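Local coordinates for protein sorbitol-6-phosphate dehydrogenase (Erwinia amylovora CFBP1430, PDB 5O3Z) that probably catalyses the oxidation of sorbitol 6-phosphate at C2 in sugar-alcohol metabolism, as a tetrameric short-chain dehydrogenase/reductase, at residues R227-Y231 / Q232-N236. Numbering follows the deposited sequence.
Sequences RGCDY and QDVLN
A capping box between Asp230 and Asp233 starts helix 231-242, the two residues exchanging side-chain-to-backbone hydrogen bonds across the first turn. Asp230 is the N-cap: with CG lodged between its own backbone N and carbonyl carbon (chi1 75°), the carboxylate turns back over the helix start, and OD1 accepts from Asp233 N at 3.1 Å, met nearly along its C-O axis. In return Asp233 OD2 takes Asp230 N at 3.0 Å in a fairly straight bond, which reaches the oxygen on its anti side and 23° out of the carboxylate plane. The price of this reciprocity with two acidic residues is a close meeting of oxygens, Asp230 OD1 lying 2.7 Å from Asp233 OD2. The positive end of the helix dipole, together with the N-H donor that each of these oxygens accepts from, would probably ease that crowding of negative charge. Asp230 O receives weak bonds from Asp233 N and Val234 N, whereas the turn that follows is firmly made, Leu235 N meeting Tyr231 O at 3.0 Å and 175°. On the loop side, Cys229 SG rests against Val234 CG2 at 4.0 Å, and Cys229 also packs on Val256 of the last strand of the sheet. The Tyr231 ring meets Phe21 of helix 17-28, while Tyr248 of the second subunit packs against Cys229 and Asp233. Helix 231-242 precedes the final strand of the seven-stranded parallel Rossmann sheet, and its start is a compact example of the N-terminal capping box, here built from two aspartates.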
loop_
_atom_site.group_PDB
_atom_site.type_symbol
_atom_site.label_atom_id
_atom_site.label_comp_id
_atom_site.label_asym_id
_atom_site.label_seq_id
_atom_site.Cartn_x
_atom_site.Cartn_y
_atom_site.Cartn_z
ATOM N N ARG A 227 19.960 13.007 -0.517
ATOM C CA ARG A 227 20.616 12.909 -1.838
ATOM C C ARG A 227 19.491 12.896 -2.854
ATOM O O ARG A 227 18.450 12.337 -2.550
ATOM C CB ARG A 227 21.408 11.579 -1.842
ATOM C CG ARG A 227 22.168 11.246 -3.079
ATOM C CD ARG A 227 23.364 10.322 -2.855
ATOM N NE ARG A 227 23.088 8.891 -2.805
ATOM C CZ ARG A 227 23.089 8.121 -1.698
ATOM N NH1 ARG A 227 23.337 8.650 -0.506
ATOM N NH2 ARG A 227 22.838 6.803 -1.787
ATOM N N GLY A 228 19.684 13.513 -4.025
ATOM C CA GLY A 228 18.773 13.333 -5.152
ATOM C C GLY A 228 18.985 12.028 -5.872
ATOM O O GLY A 228 19.951 11.295 -5.610
ATOM N N CYS A 229 18.091 11.665 -6.777
ATOM C CA CYS A 229 18.253 10.394 -7.464
ATOM C C CYS A 229 19.253 10.587 -8.588
ATOM O O CYS A 229 19.186 11.539 -9.329
ATOM C CB CYS A 229 16.925 9.844 -8.004
ATOM S SG CYS A 229 16.972 8.236 -8.813
ATOM N N ASP A 230 20.144 9.664 -8.785
ATOM C CA ASP A 230 20.971 9.830 -9.970
ATOM C C ASP A 230 20.831 8.702 -10.973
ATOM O O ASP A 230 20.215 7.662 -10.727
ATOM C CB ASP A 230 22.424 10.222 -9.577
ATOM C CG ASP A 230 23.230 9.058 -9.011
ATOM O OD1 ASP A 230 22.768 7.908 -9.135
ATOM O OD2 ASP A 230 24.361 9.284 -8.479
ATOM N N TYR A 231 21.386 8.915 -12.160
ATOM C CA TYR A 231 21.109 8.004 -13.268
ATOM C C TYR A 231 21.672 6.647 -13.008
ATOM O O TYR A 231 21.165 5.603 -13.503
ATOM C CB TYR A 231 21.680 8.554 -14.615
ATOM C CG TYR A 231 21.080 9.832 -15.222
ATOM C CD1 TYR A 231 19.733 10.195 -15.048
ATOM C CD2 TYR A 231 21.852 10.634 -16.039
ATOM C CE1 TYR A 231 19.212 11.328 -15.665
ATOM C CE2 TYR A 231 21.337 11.775 -16.648
ATOM C CZ TYR A 231 20.018 12.120 -16.452
ATOM O OH TYR A 231 19.514 13.244 -17.056
ATOM N N GLN A 232 22.783 6.612 -12.273
ATOM C CA GLN A 232 23.406 5.329 -11.976
ATOM C C GLN A 232 22.543 4.460 -11.031
ATOM O O GLN A 232 22.478 3.248 -11.169
ATOM C CB GLN A 232 24.840 5.533 -11.413
ATOM C CG GLN A 232 25.594 4.233 -11.197
ATOM C CD GLN A 232 26.012 3.597 -12.489
ATOM O OE1 GLN A 232 26.551 4.288 -13.355
ATOM N NE2 GLN A 232 25.773 2.353 -12.646
ATOM N N ASP A 233 21.858 5.089 -10.090
ATOM C CA ASP A 233 20.908 4.307 -9.221
ATOM C C ASP A 233 19.858 3.649 -10.075
ATOM O O ASP A 233 19.549 2.533 -9.928
ATOM C CB ASP A 233 20.213 5.218 -8.224
ATOM C CG ASP A 233 21.150 6.000 -7.392
ATOM O OD1 ASP A 233 22.109 5.406 -6.830
ATOM O OD2 ASP A 233 20.916 7.193 -7.291
ATOM N N VAL A 234 19.361 4.375 -11.059
ATOM C CA VAL A 234 18.376 3.818 -11.952
ATOM C C VAL A 234 18.877 2.599 -12.681
ATOM O O VAL A 234 18.252 1.530 -12.692
ATOM C CB VAL A 234 17.861 4.889 -12.947
ATOM C CG1 VAL A 234 16.795 4.305 -13.862
ATOM C CG2 VAL A 234 17.265 6.082 -12.212
ATOM N N LEU A 235 20.033 2.784 -13.341
ATOM C CA LEU A 235 20.726 1.725 -14.038
ATOM C C LEU A 235 20.940 0.494 -13.190
ATOM O O LEU A 235 20.616 -0.607 -13.606
ATOM C CB LEU A 235 22.048 2.307 -14.608
ATOM C CG LEU A 235 22.914 1.388 -15.476
ATOM C CD1 LEU A 235 22.154 0.872 -16.691
ATOM C CD2 LEU A 235 24.155 2.154 -15.924
ATOM N N ASN A 236 21.370 0.709 -11.930
ATOM C CA ASN A 236 21.695 -0.386 -11.000
ATOM C C ASN A 236 20.533 -1.280 -10.813
ATOM O O ASN A 236 20.602 -2.500 -11.071
ATOM C CB ASN A 236 22.230 0.196 -9.667
ATOM C CG ASN A 236 23.693 0.661 -9.783
ATOM O OD1 ASN A 236 24.371 0.310 -10.754
ATOM N ND2 ASN A 236 24.180 1.480 -8.808
#